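Local coordinates for protein thymidylate synthase (Enterobacteria phage T4, PDB 1TIS) that catalyses the reductive methylation of dUMP to dTMP with methylenetetrahydrofolate as carbon donor, working as a homodimer in dTTP biosynthesis, at residues Q5-D10 against I27-S32; K9-N14 against G214-Y219; K40-V45 against L50-C55; L171-R176 against L182-N187; R176-F181 against L209-G214. One frame throughout, in Å; residues are numbered along the deposited sequence.

In the fold
Helix 3-12 opens two loops. Contact 1 closes the short one, from the helix to strand 26-30 soon after; contact 2 closes a far longer one, from the end of the same helix to strand 205-219, next to strand 26-30 in the sheet. Nested inside the loop of contact 2 are the other three. Contact 3 closes a small loop between strand 33-37 and helix 53-64, well before contacts 4 and 5 begin. Those two cross, sharing Arg176: contact 4 joins strand 168-179 to helix 184-202, contact 5 joins it to strand 205-219, together covering one beta-alpha-beta unit beside the bound phosphate. Contacts 3 and 4 meet where Phe186 packs on helix 53-64.

Contact 1 of 5, residues Q5-D10 against I27-S32; sequences QDLIKD and IALFGS
Leu29 reaches the helix with a single branch: its CD2 methyl lies 3.8 Å from the carbonyl oxygen O of Asp10, the closest approach between 5-10 and 27-32 and the tight point of the contact. CG stands anti to the backbone N (chi1 178°), and this carries CD2 off the strand to the helix. The same CD2 is 4.5 Å from Leu7 CD1, a looser methyl-to-methyl meeting, and Leu7 CD1 goes on to touch Ser32 CB at 4.2 Å. Leu7 and Ser32 are the buried residues of the contact, looser though these meetings are. The hydroxyl OG of Ser32 takes no part in the apolar touching; it is hydrogen-bonded to OG1 of Thr216, which settles a polar group inside the core.

The solvent side belongs to the Asp10 carboxylate. It swings away from the strand, leaving the main chain of Asp10 to meet Leu29, and both residues are partly exposed. At Phe30 and Ser32 the contact borders the second subunit: the Ser32 carbonyl oxygen accepts a hydrogen bond from Lys33 NZ of that subunit, and Phe30 packs on its Asn163. Helix 3-12 thus lies against strand 26-30, whose Ile27 and Leu29 are hydrogen-bonded through the backbone to Ile218 and Thr216 of the antiparallel strand 205-219, with Ile8 of the helix reaching Ile218 as well.

Contact 2 of 5, residues K9-N14 against G214-Y219; sequences KDIFEN and GNTHIY
Ile11 and Ile218 carry this buried contact, methyl against methyl: Ile11 CD1 sits 3.6 Å from Ile218 CD1 and 3.8 Å from Ile218 CG1. The two side chains cross at a slant, so the Ile218 tip also comes alongside the other branch of its partner, with Ile218 CD1 4.0 Å from Ile11 CG2. Thr216 adds its methyl, Thr216 CG2 lying 4.0 Å from Ile11 CD1. A chi1 of -68° points that methyl at the helix and leaves OG1 beside the main-chain nitrogen, hydrogen-bonded to Ser32 OG. Ile11 is therefore set between two residues on the same face of one strand.

This is a helix resting on a beta sheet: the end of helix 3-12 covers alternate residues of strand 205-219, while His217 in between points to the other side. Val180 flanks the cluster, touching both Ile11 and Thr216, and Ile27 of strand 26-30 also meets Ile11. Alongside, within the sheet, backbone hydrogen bonds tie Asn215 and His217 to Val178. On the face turned from the helix the Tyr219 ring has His217 ND1 over one face, offset toward the rim. His217, Ile218 and Tyr219 belong, by similarity, to the dUMP site that the two subunits share.

Contact 3 of 5, residues K40-V45 against L50-C55; sequences KGFPAV and LAWKAC
Aromatic contact comes from Phe42 and Trp52, whose rings approach obliquely: Phe42 CZ lies 4.3 Å from Trp52 NE1. A chi1 of 178° swings the Phe42 ring away from the main-chain nitrogen and out of its loop toward the indole. The second group centres on Leu50, which offers one methyl, CD2, to two neighbours. It makes an apolar contact of 4.4 Å with Ala44 CB and a methyl-to-carbonyl touch of 4.1 Å with Val45 O, so a side chain and a main-chain group share the same branch.

Main-chain hydrogen bonds form the third group. Within 50-55, Trp52 N bonds weakly to Leu50 O, and Cys55 N bonds weakly to Trp52 O as the helix gets under way; Phe42 is bonded through its backbone to Cys238. Ala44 and Val45 also lean on helix 184-202 at Ala189 and Ile188. The arrangement is a short loop folded back on itself between strand 33-37 and helix 53-64, with an inverse gamma turn centred on Ala51 leading the chain into the helix.

Contact 4 of 5, residues L171-R176 against L182-N187; sequences LQWYQR and LGLPFN. With PO4 (phosphate ion), chain B.
Trp173 turns the six-membered half of its indole toward helix 184-202, where CH2 lies 3.3 Å from Asn187 CB and 3.7 Å from Leu184 CD1, both approaching obliquely. At the edge of the indole, in its plane, is Gln175 CD; outside the two segments, Tyr191 stacks on the ring and Phe211 meets it with the planes at about 45°. A second flat group, the guanidinium of Arg176, has phosphate O4 at its edge, with Arg176 NH2 giving O4 a hydrogen bond of 2.8 Å.

Between the two amides, Gln175 NE2 donates to Asn187 OD1 over 3.0 Å. The side chains cross at about a right angle, and the donor stands 67° out of the Asn187 carbonyl plane, well off a lone pair. A bend at chi2 lets Gln175 reach across; its OE1 bonds weakly to His157 ND1, and the side chain touches Cys156, the nucleophile by similarity. Asn187 binds dUMP by similarity, so this bond probably makes Gln175 a second-shell partner that sets the amide. Arg176 and Arg137 of the second subunit hold a phosphate ion, probably from the crystallisation liquor, which may mark where the dUMP phosphate binds.

Contact 5 of 5, residues R176-F181 against L209-G214; sequences RSVDVF and LIFSGG. With PO4 (phosphate ion), chain B.
Val178 and Phe211 come at each other from opposite directions, one from each strand. Val178 CG2 meets the far end of the phenyl ring, 3.7 Å from Phe211 CZ, and lies in the ring plane at its edge, so this is a methyl against a rim and no stack. Over one face of the same ring sits the backbone N of Gly213, 4.2 Å above the plane and displaced toward the rim. Leu184 of the connecting helix touches both Val178 and Phe211.

Here the beta-alpha-beta unit closes: strand 168-179, helix 184-202 and strand 205-219 follow one another, and the two strands run parallel in the sheet. Arg176 to Asp179 belong, by similarity, to the dUMP site shared by the two subunits, Asp179 also to the folate site. Both strands turn a corner at this point, at Arg176-Ser177 and at Gly214, where the backbones draw in to 4.8 Å between Arg176 CA and Gly214 CA. Gly214 brings no side chain there, and its CA makes a CH...O contact of 3.6 Å with Arg176 O, bent to 127° at the hydrogen. That carbonyl also receives a weak hydrogen bond from Gln161 NE2 of the second subunit.

Arg176 faces the other way: its side chain leaves 209-214 behind and bends at chi3 (62°) on the side of the phosphate. Ser177 lies on that side too, its CB 3.6 Å from phosphate O2, while its OG bonds weakly to Asn215 O.

Contact 1 of 5, residues Q5-D10 against I27-S32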
# COMPACT_ATOMS: atom_id res chain seq x y z
N GLN A 5 13.73 11.57 13.26
CA GLN A 5 13.80 12.93 13.80
C GLN A 5 13.31 13.99 12.82
O GLN A 5 12.58 14.91 13.18
CB GLN A 5 15.25 13.22 14.20
CG GLN A 5 15.70 12.71 15.59
CD GLN A 5 15.39 11.25 15.96
OE1 GLN A 5 15.45 10.32 15.14
NE2 GLN A 5 15.02 11.00 17.21
N ASP A 6 13.74 13.78 11.57
CA ASP A 6 13.32 14.61 10.46
C ASP A 6 11.80 14.60 10.32
O ASP A 6 11.18 15.63 10.56
CB ASP A 6 13.89 14.12 9.13
CG ASP A 6 15.41 14.05 8.99
OD1 ASP A 6 16.11 14.93 9.47
OD2 ASP A 6 15.88 13.10 8.36
N LEU A 7 11.16 13.46 10.01
CA LEU A 7 9.74 13.41 9.71
C LEU A 7 8.90 14.23 10.66
O LEU A 7 8.19 15.12 10.20
CB LEU A 7 9.17 11.98 9.73
CG LEU A 7 7.65 11.77 9.42
CD1 LEU A 7 7.31 12.43 8.08
CD2 LEU A 7 7.32 10.28 9.39
N ILE A 8 9.14 14.05 11.95
CA ILE A 8 8.36 14.72 12.99
C ILE A 8 8.29 16.23 12.76
O ILE A 8 7.20 16.84 12.79
CB ILE A 8 8.98 14.42 14.38
CG1 ILE A 8 9.28 12.94 14.53
CG2 ILE A 8 7.98 14.86 15.47
CD1 ILE A 8 10.25 12.60 15.68
N LYS A 9 9.45 16.80 12.43
CA LYS A 9 9.58 18.22 12.18
C LYS A 9 8.81 18.61 10.93
O LYS A 9 8.14 19.65 10.87
CB LYS A 9 11.03 18.61 11.97
CG LYS A 9 11.53 19.83 12.72
CD LYS A 9 11.91 19.44 14.15
CE LYS A 9 12.92 18.28 14.21
NZ LYS A 9 13.48 18.17 15.54
N ASP A 10 8.86 17.74 9.92
CA ASP A 10 8.24 18.05 8.66
C ASP A 10 6.74 17.92 8.68
O ASP A 10 6.07 18.50 7.82
CB ASP A 10 8.85 17.17 7.64
CG ASP A 10 10.35 17.41 7.67
OD1 ASP A 10 10.81 18.51 7.35
OD2 ASP A 10 11.07 16.49 8.05
N ILE A 27 -2.05 17.74 14.18
CA ILE A 27 -1.26 18.33 13.08
C ILE A 27 -0.91 17.02 12.35
O ILE A 27 -0.52 16.05 13.03
CB ILE A 27 -0.02 19.06 13.68
CG1 ILE A 27 -0.37 20.54 13.71
CG2 ILE A 27 1.27 18.83 12.89
CD1 ILE A 27 -0.32 21.29 12.35
N ALA A 28 -1.06 16.88 11.02
CA ALA A 28 -0.90 15.58 10.40
C ALA A 28 -0.52 15.76 8.96
O ALA A 28 -0.83 16.81 8.43
CB ALA A 28 -2.19 14.83 10.44
N LEU A 29 0.09 14.80 8.25
CA LEU A 29 0.52 14.98 6.87
C LEU A 29 0.19 13.63 6.26
O LEU A 29 0.49 12.57 6.83
CB LEU A 29 2.06 15.28 6.91
CG LEU A 29 3.04 15.49 5.72
CD1 LEU A 29 2.97 16.88 5.10
CD2 LEU A 29 4.44 15.38 6.28
N PHE A 30 -0.47 13.63 5.11
CA PHE A 30 -0.82 12.39 4.38
C PHE A 30 0.22 12.01 3.34
O PHE A 30 0.44 12.74 2.37
CB PHE A 30 -2.20 12.57 3.68
CG PHE A 30 -2.66 11.46 2.75
CD1 PHE A 30 -3.03 10.22 3.26
CD2 PHE A 30 -2.73 11.71 1.38
CE1 PHE A 30 -3.46 9.24 2.39
CE2 PHE A 30 -3.16 10.72 0.52
CZ PHE A 30 -3.52 9.49 1.03
N GLY A 31 0.91 10.91 3.49
CA GLY A 31 1.81 10.50 2.45
C GLY A 31 3.20 10.49 2.94
O GLY A 31 3.95 11.34 2.53
N SER A 32 3.67 9.59 3.79
CA SER A 32 5.06 9.58 4.23
C SER A 32 5.73 8.28 3.76
O SER A 32 5.06 7.38 3.30
CB SER A 32 5.07 9.71 5.74
OG SER A 32 3.99 10.58 6.08

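Contact 2 of 5, residues K9-N14 against G214-Y219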
# COMPACT_ATOMS: atom_id res chain seq x y z
N LYS A 9 9.45 16.80 12.43
CA LYS A 9 9.58 18.22 12.18
C LYS A 9 8.81 18.61 10.93
O LYS A 9 8.14 19.65 10.87
CB LYS A 9 11.03 18.61 11.97
CG LYS A 9 11.53 19.83 12.72
CD LYS A 9 11.91 19.44 14.15
CE LYS A 9 12.92 18.28 14.21
NZ LYS A 9 13.48 18.17 15.54
N ASP A 10 8.86 17.74 9.92
CA ASP A 10 8.24 18.05 8.66
C ASP A 10 6.74 17.92 8.68
O ASP A 10 6.07 18.50 7.82
CB ASP A 10 8.85 17.17 7.64
CG ASP A 10 10.35 17.41 7.67
OD1 ASP A 10 10.81 18.51 7.35
OD2 ASP A 10 11.07 16.49 8.05
N ILE A 11 6.18 17.21 9.67
CA ILE A 11 4.74 17.19 9.90
C ILE A 11 4.40 18.59 10.38
O ILE A 11 3.40 19.12 9.90
CB ILE A 11 4.32 16.19 10.99
CG1 ILE A 11 4.68 14.81 10.59
CG2 ILE A 11 2.82 16.24 11.19
CD1 ILE A 11 4.91 13.95 11.84
N PHE A 12 5.16 19.29 11.25
CA PHE A 12 4.87 20.66 11.71
C PHE A 12 4.50 21.62 10.56
O PHE A 12 3.38 22.15 10.48
CB PHE A 12 6.05 21.32 12.43
CG PHE A 12 6.73 20.61 13.60
CD1 PHE A 12 6.25 19.44 14.14
CD2 PHE A 12 7.88 21.20 14.10
CE1 PHE A 12 6.93 18.86 15.19
CE2 PHE A 12 8.56 20.62 15.15
CZ PHE A 12 8.08 19.44 15.69
N GLU A 13 5.41 21.78 9.59
CA GLU A 13 5.14 22.66 8.47
C GLU A 13 4.02 22.16 7.54
O GLU A 13 3.61 22.93 6.67
CB GLU A 13 6.44 22.87 7.68
CG GLU A 13 6.99 21.75 6.76
CD GLU A 13 6.33 21.52 5.39
OE1 GLU A 13 5.70 22.43 4.84
OE2 GLU A 13 6.46 20.41 4.87
N ASN A 14 3.53 20.91 7.67
CA ASN A 14 2.46 20.31 6.87
C ASN A 14 1.27 21.16 6.43
O ASN A 14 0.63 20.85 5.43
CB ASN A 14 1.79 19.15 7.56
CG ASN A 14 0.74 19.64 8.56
OD1 ASN A 14 -0.44 19.55 8.31
ND2 ASN A 14 1.00 20.37 9.62
N GLY A 214 -0.04 6.66 5.32
CA GLY A 214 -1.25 7.31 4.94
C GLY A 214 -1.41 8.52 5.84
O GLY A 214 -0.66 9.51 5.75
N ASN A 215 -2.37 8.52 6.74
CA ASN A 215 -2.47 9.67 7.61
C ASN A 215 -1.59 9.58 8.84
O ASN A 215 -1.99 9.10 9.92
CB ASN A 215 -3.89 9.82 8.01
CG ASN A 215 -4.17 11.21 8.50
OD1 ASN A 215 -4.89 11.97 7.87
ND2 ASN A 215 -3.65 11.60 9.65
N THR A 216 -0.37 10.08 8.64
CA THR A 216 0.65 10.28 9.68
C THR A 216 0.24 11.52 10.49
O THR A 216 0.11 12.66 10.03
CB THR A 216 2.02 10.47 8.99
OG1 THR A 216 2.36 9.22 8.39
CG2 THR A 216 3.11 10.88 9.94
N HIS A 217 -0.01 11.30 11.76
CA HIS A 217 -0.53 12.35 12.57
C HIS A 217 0.09 12.35 13.95
O HIS A 217 0.53 11.30 14.46
CB HIS A 217 -2.04 12.13 12.56
CG HIS A 217 -2.66 10.85 13.14
ND1 HIS A 217 -2.44 10.16 14.26
CD2 HIS A 217 -3.70 10.22 12.51
CE1 HIS A 217 -3.29 9.16 14.33
NE2 HIS A 217 -4.04 9.22 13.26
N ILE A 218 0.13 13.53 14.56
CA ILE A 218 0.61 13.77 15.91
C ILE A 218 -0.61 14.39 16.57
O ILE A 218 -1.18 15.31 15.98
CB ILE A 218 1.75 14.77 15.88
CG1 ILE A 218 2.91 14.32 15.03
CG2 ILE A 218 2.16 14.98 17.33
CD1 ILE A 218 3.98 15.43 14.97
N TYR A 219 -1.03 13.96 17.76
CA TYR A 219 -2.27 14.50 18.36
C TYR A 219 -1.99 15.82 19.03
O TYR A 219 -0.87 16.00 19.52
CB TYR A 219 -2.88 13.55 19.45
CG TYR A 219 -3.56 12.30 18.89
CD1 TYR A 219 -4.66 12.42 18.06
CD2 TYR A 219 -3.05 11.05 19.17
CE1 TYR A 219 -5.24 11.31 17.50
CE2 TYR A 219 -3.64 9.93 18.61
CZ TYR A 219 -4.72 10.07 17.77
OH TYR A 219 -5.24 8.94 17.15

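Contact 3 of 5, residues K40-V45 against L50-C55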
# COMPACT_ATOMS: atom_id res chain seq x y z
N LYS A 40 22.89 -1.84 9.10
CA LYS A 40 23.55 -0.89 9.94
C LYS A 40 22.85 -0.78 11.30
O LYS A 40 22.74 0.30 11.91
CB LYS A 40 23.60 0.44 9.18
CG LYS A 40 25.07 0.79 9.00
CD LYS A 40 25.69 1.08 10.38
CE LYS A 40 27.20 0.85 10.45
NZ LYS A 40 27.54 -0.56 10.39
N GLY A 41 22.37 -1.93 11.81
CA GLY A 41 21.80 -1.97 13.13
C GLY A 41 20.30 -2.17 13.14
O GLY A 41 19.59 -2.04 12.14
N PHE A 42 19.81 -2.49 14.34
CA PHE A 42 18.40 -2.77 14.51
C PHE A 42 17.61 -1.49 14.71
O PHE A 42 17.67 -0.97 15.82
CB PHE A 42 18.29 -3.70 15.71
CG PHE A 42 16.90 -4.10 16.14
CD1 PHE A 42 16.20 -5.05 15.41
CD2 PHE A 42 16.37 -3.51 17.25
CE1 PHE A 42 14.94 -5.41 15.82
CE2 PHE A 42 15.11 -3.87 17.65
CZ PHE A 42 14.40 -4.82 16.94
N PRO A 43 16.81 -0.95 13.80
CA PRO A 43 16.29 0.39 13.92
C PRO A 43 15.40 0.69 15.12
O PRO A 43 15.14 1.88 15.31
CB PRO A 43 15.60 0.59 12.61
CG PRO A 43 14.93 -0.74 12.38
CD PRO A 43 16.08 -1.67 12.75
N ALA A 44 14.93 -0.24 15.98
CA ALA A 44 13.92 0.14 16.99
C ALA A 44 14.36 1.12 18.06
O ALA A 44 15.02 0.86 19.08
CB ALA A 44 13.37 -1.05 17.74
N VAL A 45 13.91 2.31 17.71
CA VAL A 45 14.13 3.53 18.44
C VAL A 45 13.46 3.37 19.81
O VAL A 45 12.26 3.08 19.92
CB VAL A 45 13.52 4.74 17.64
CG1 VAL A 45 14.37 5.95 18.02
CG2 VAL A 45 13.50 4.58 16.12
N LEU A 50 10.57 0.88 25.88
CA LEU A 50 9.63 0.43 24.88
C LEU A 50 9.06 -0.86 25.42
O LEU A 50 9.84 -1.74 25.80
CB LEU A 50 10.43 0.24 23.61
CG LEU A 50 9.87 -0.45 22.40
CD1 LEU A 50 8.70 0.29 21.78
CD2 LEU A 50 11.03 -0.58 21.44
N ALA A 51 7.74 -0.98 25.57
CA ALA A 51 7.22 -2.26 26.00
C ALA A 51 7.29 -3.12 24.75
O ALA A 51 6.38 -3.31 23.96
CB ALA A 51 5.79 -2.11 26.47
N TRP A 52 8.48 -3.66 24.56
CA TRP A 52 8.86 -4.39 23.40
C TRP A 52 8.41 -5.82 23.59
O TRP A 52 7.85 -6.36 22.66
CB TRP A 52 10.36 -4.14 23.29
CG TRP A 52 11.11 -4.93 22.23
CD1 TRP A 52 11.29 -4.57 20.90
CD2 TRP A 52 11.65 -6.13 22.53
NE1 TRP A 52 11.95 -5.58 20.35
CE2 TRP A 52 12.18 -6.53 21.30
CE3 TRP A 52 11.71 -6.86 23.70
CZ2 TRP A 52 12.82 -7.75 21.24
CZ3 TRP A 52 12.34 -8.07 23.62
CH2 TRP A 52 12.88 -8.49 22.41
N LYS A 53 8.59 -6.50 24.72
CA LYS A 53 8.08 -7.86 25.01
C LYS A 53 6.62 -8.15 24.57
O LYS A 53 6.26 -9.25 24.13
CB LYS A 53 8.16 -8.16 26.52
CG LYS A 53 9.16 -7.42 27.46
CD LYS A 53 8.81 -5.99 27.92
CE LYS A 53 7.31 -5.76 28.20
NZ LYS A 53 6.71 -6.67 29.17
N ALA A 54 5.74 -7.15 24.73
CA ALA A 54 4.35 -7.20 24.26
C ALA A 54 4.25 -6.87 22.79
O ALA A 54 3.24 -7.14 22.16
CB ALA A 54 3.47 -6.19 24.95
N CYS A 55 5.23 -6.23 22.19
CA CYS A 55 5.27 -6.06 20.75
C CYS A 55 5.67 -7.37 20.04
O CYS A 55 5.14 -7.73 18.97
CB CYS A 55 6.23 -4.94 20.43
SG CYS A 55 6.59 -5.06 18.68

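Contact 4 of 5, residues L171-R176 against L182-N187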
# COMPACT_ATOMS: atom_id res chain seq x y z
N LEU A 171 11.25 -5.57 3.33
CA LEU A 171 9.82 -5.60 3.55
C LEU A 171 9.31 -4.18 3.49
O LEU A 171 10.01 -3.27 3.93
CB LEU A 171 9.43 -6.17 4.92
CG LEU A 171 7.91 -6.35 5.20
CD1 LEU A 171 7.76 -7.49 6.17
CD2 LEU A 171 7.26 -5.11 5.78
N GLN A 172 8.09 -3.94 3.04
CA GLN A 172 7.51 -2.60 3.06
C GLN A 172 6.03 -2.62 3.46
O GLN A 172 5.21 -3.25 2.81
CB GLN A 172 7.67 -1.96 1.66
CG GLN A 172 6.82 -0.73 1.54
CD GLN A 172 7.03 -0.04 0.25
OE1 GLN A 172 7.34 1.14 0.29
NE2 GLN A 172 6.95 -0.64 -0.92
N TRP A 173 5.62 -1.92 4.48
CA TRP A 173 4.24 -1.92 4.91
C TRP A 173 3.56 -0.67 4.47
O TRP A 173 4.21 0.36 4.17
CB TRP A 173 4.07 -2.03 6.46
CG TRP A 173 5.18 -1.49 7.35
CD1 TRP A 173 6.54 -1.74 7.19
CD2 TRP A 173 4.96 -0.65 8.38
NE1 TRP A 173 7.17 -1.03 8.10
CE2 TRP A 173 6.26 -0.38 8.82
CE3 TRP A 173 3.83 -0.12 8.93
CZ2 TRP A 173 6.50 0.47 9.87
CZ3 TRP A 173 4.07 0.73 9.98
CH2 TRP A 173 5.37 1.02 10.44
N TYR A 174 2.25 -0.77 4.38
CA TYR A 174 1.47 0.46 4.18
C TYR A 174 0.60 0.57 5.43
O TYR A 174 0.04 -0.44 5.89
CB TYR A 174 0.65 0.33 2.92
CG TYR A 174 -0.11 1.58 2.58
CD1 TYR A 174 -1.24 1.92 3.30
CD2 TYR A 174 0.35 2.34 1.54
CE1 TYR A 174 -1.94 3.06 2.98
CE2 TYR A 174 -0.35 3.48 1.20
CZ TYR A 174 -1.47 3.81 1.92
OH TYR A 174 -2.17 4.91 1.55
N GLN A 175 0.52 1.73 6.05
CA GLN A 175 -0.29 1.90 7.25
C GLN A 175 -1.26 3.02 6.96
O GLN A 175 -0.87 4.09 6.47
CB GLN A 175 0.59 2.25 8.42
CG GLN A 175 -0.16 2.48 9.70
CD GLN A 175 0.28 1.53 10.79
OE1 GLN A 175 -0.44 0.61 11.16
NE2 GLN A 175 1.48 1.63 11.32
N ARG A 176 -2.52 2.77 7.25
CA ARG A 176 -3.61 3.69 7.02
C ARG A 176 -3.53 4.96 7.85
O ARG A 176 -3.67 6.06 7.29
CB ARG A 176 -4.91 2.99 7.33
CG ARG A 176 -6.09 3.70 6.75
CD ARG A 176 -7.33 3.06 7.27
NE ARG A 176 -7.49 3.13 8.71
CZ ARG A 176 -7.67 1.99 9.37
NH1 ARG A 176 -7.68 0.82 8.73
NH2 ARG A 176 -7.84 2.02 10.68
N LEU A 182 3.02 7.87 19.62
CA LEU A 182 3.02 6.62 20.36
C LEU A 182 2.57 5.39 19.62
O LEU A 182 2.06 4.44 20.20
CB LEU A 182 2.16 6.83 21.60
CG LEU A 182 2.90 6.86 22.92
CD1 LEU A 182 1.97 7.32 23.99
CD2 LEU A 182 3.42 5.49 23.26
N GLY A 183 2.75 5.37 18.32
CA GLY A 183 2.31 4.22 17.54
C GLY A 183 3.48 3.65 16.77
O GLY A 183 4.03 2.57 17.05
N LEU A 184 3.93 4.53 15.88
CA LEU A 184 4.95 4.24 14.91
C LEU A 184 6.15 3.60 15.53
O LEU A 184 6.60 2.63 14.91
CB LEU A 184 5.38 5.51 14.17
CG LEU A 184 6.20 5.41 12.88
CD1 LEU A 184 5.56 4.37 11.94
CD2 LEU A 184 6.34 6.85 12.30
N PRO A 185 6.70 3.95 16.70
CA PRO A 185 7.66 3.06 17.39
C PRO A 185 7.34 1.57 17.55
O PRO A 185 8.18 0.74 17.13
CB PRO A 185 7.86 3.81 18.66
CG PRO A 185 8.04 5.20 18.08
CD PRO A 185 6.85 5.33 17.17
N PHE A 186 6.14 1.16 18.02
CA PHE A 186 5.78 -0.25 18.15
C PHE A 186 5.74 -0.90 16.76
O PHE A 186 6.03 -2.09 16.60
CB PHE A 186 4.45 -0.31 18.86
CG PHE A 186 3.83 -1.66 19.29
CD1 PHE A 186 3.05 -2.42 18.39
CD2 PHE A 186 3.92 -2.09 20.62
CE1 PHE A 186 2.37 -3.55 18.81
CE2 PHE A 186 3.24 -3.23 21.04
CZ PHE A 186 2.47 -3.95 20.14
N ASN A 187 5.41 -0.17 15.69
CA ASN A 187 5.40 -0.71 14.33
C ASN A 187 6.70 -0.87 13.58
O ASN A 187 6.84 -1.83 12.84
CB ASN A 187 4.51 0.09 13.47
CG ASN A 187 3.11 -0.29 13.80
OD1 ASN A 187 2.22 0.55 13.98
ND2 ASN A 187 2.87 -1.60 13.89
P PO4 B . -8.62 4.84 12.65
O1 PO4 B . -9.72 5.29 13.73
O2 PO4 B . -7.44 5.71 12.87
O3 PO4 B . -9.32 5.08 11.35
O4 PO4 B . -8.44 3.43 13.04

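Contact 5 of 5, residues R176-F181 against L209-G214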
# COMPACT_ATOMS: atom_id res chain seq x y z
N ARG A 176 -2.52 2.77 7.25
CA ARG A 176 -3.61 3.69 7.02
C ARG A 176 -3.53 4.96 7.85
O ARG A 176 -3.67 6.06 7.29
CB ARG A 176 -4.91 2.99 7.33
CG ARG A 176 -6.09 3.70 6.75
CD ARG A 176 -7.33 3.06 7.27
NE ARG A 176 -7.49 3.13 8.71
CZ ARG A 176 -7.67 1.99 9.37
NH1 ARG A 176 -7.68 0.82 8.73
NH2 ARG A 176 -7.84 2.02 10.68
N SER A 177 -3.38 4.84 9.17
CA SER A 177 -3.27 6.02 10.02
C SER A 177 -2.18 5.66 11.02
O SER A 177 -2.09 4.49 11.42
CB SER A 177 -4.62 6.29 10.75
OG SER A 177 -4.92 7.69 10.91
N VAL A 178 -1.29 6.60 11.36
CA VAL A 178 -0.26 6.29 12.34
C VAL A 178 -0.22 7.35 13.39
O VAL A 178 -0.44 8.53 13.11
CB VAL A 178 1.16 6.25 11.80
CG1 VAL A 178 1.66 4.92 12.36
CG2 VAL A 178 1.31 6.40 10.29
N ASP A 179 0.07 6.97 14.63
CA ASP A 179 0.24 7.94 15.70
C ASP A 179 1.74 8.04 15.85
O ASP A 179 2.29 7.29 16.65
CB ASP A 179 -0.40 7.40 17.00
CG ASP A 179 -0.36 8.37 18.20
OD1 ASP A 179 0.51 9.25 18.23
OD2 ASP A 179 -1.22 8.23 19.09
N VAL A 180 2.46 8.93 15.17
CA VAL A 180 3.92 8.96 15.30
C VAL A 180 4.40 9.08 16.73
O VAL A 180 5.33 8.38 17.07
CB VAL A 180 4.53 10.10 14.57
CG1 VAL A 180 5.99 9.84 14.44
CG2 VAL A 180 4.03 10.16 13.16
N PHE A 181 3.71 9.85 17.58
CA PHE A 181 4.01 10.04 19.00
C PHE A 181 4.11 8.64 19.63
O PHE A 181 5.18 8.17 20.02
CB PHE A 181 2.84 10.89 19.55
CG PHE A 181 2.84 11.79 20.80
CD1 PHE A 181 3.84 11.81 21.77
CD2 PHE A 181 1.74 12.65 20.97
CE1 PHE A 181 3.72 12.68 22.85
CE2 PHE A 181 1.64 13.51 22.05
CZ PHE A 181 2.63 13.53 23.00
N LEU A 209 14.19 -1.87 5.38
CA LEU A 209 12.83 -1.81 5.88
C LEU A 209 12.24 -0.52 5.39
O LEU A 209 12.82 0.50 5.74
CB LEU A 209 12.85 -1.85 7.40
CG LEU A 209 11.54 -1.99 8.12
CD1 LEU A 209 10.88 -3.33 7.86
CD2 LEU A 209 11.82 -1.81 9.61
N ILE A 210 11.14 -0.47 4.62
CA ILE A 210 10.57 0.75 4.07
C ILE A 210 9.17 0.88 4.58
O ILE A 210 8.49 -0.12 4.71
CB ILE A 210 10.51 0.69 2.55
CG1 ILE A 210 11.79 0.18 1.95
CG2 ILE A 210 10.32 2.09 2.03
CD1 ILE A 210 11.51 -0.10 0.47
N PHE A 211 8.62 2.06 4.80
CA PHE A 211 7.30 2.20 5.40
C PHE A 211 6.52 3.22 4.61
O PHE A 211 7.06 4.34 4.49
CB PHE A 211 7.42 2.66 6.87
CG PHE A 211 6.30 3.54 7.42
CD1 PHE A 211 5.06 3.02 7.73
CD2 PHE A 211 6.52 4.89 7.59
CE1 PHE A 211 4.06 3.83 8.21
CE2 PHE A 211 5.52 5.70 8.07
CZ PHE A 211 4.28 5.18 8.38
N SER A 212 5.30 2.89 4.17
CA SER A 212 4.52 3.85 3.43
C SER A 212 3.42 4.35 4.33
O SER A 212 2.74 3.57 5.01
CB SER A 212 3.99 3.19 2.20
OG SER A 212 5.03 2.61 1.42
N GLY A 213 3.19 5.65 4.36
CA GLY A 213 2.23 6.19 5.29
C GLY A 213 1.04 6.82 4.59
O GLY A 213 1.12 7.35 3.48
N GLY A 214 -0.04 6.66 5.32
CA GLY A 214 -1.25 7.31 4.94
C GLY A 214 -1.41 8.52 5.84
O GLY A 214 -0.66 9.51 5.75
P PO4 B . -8.62 4.84 12.65
O1 PO4 B . -9.72 5.29 13.73
O2 PO4 B . -7.44 5.71 12.87
O3 PO4 B . -9.32 5.08 11.35
O4 PO4 B . -8.44 3.43 13.04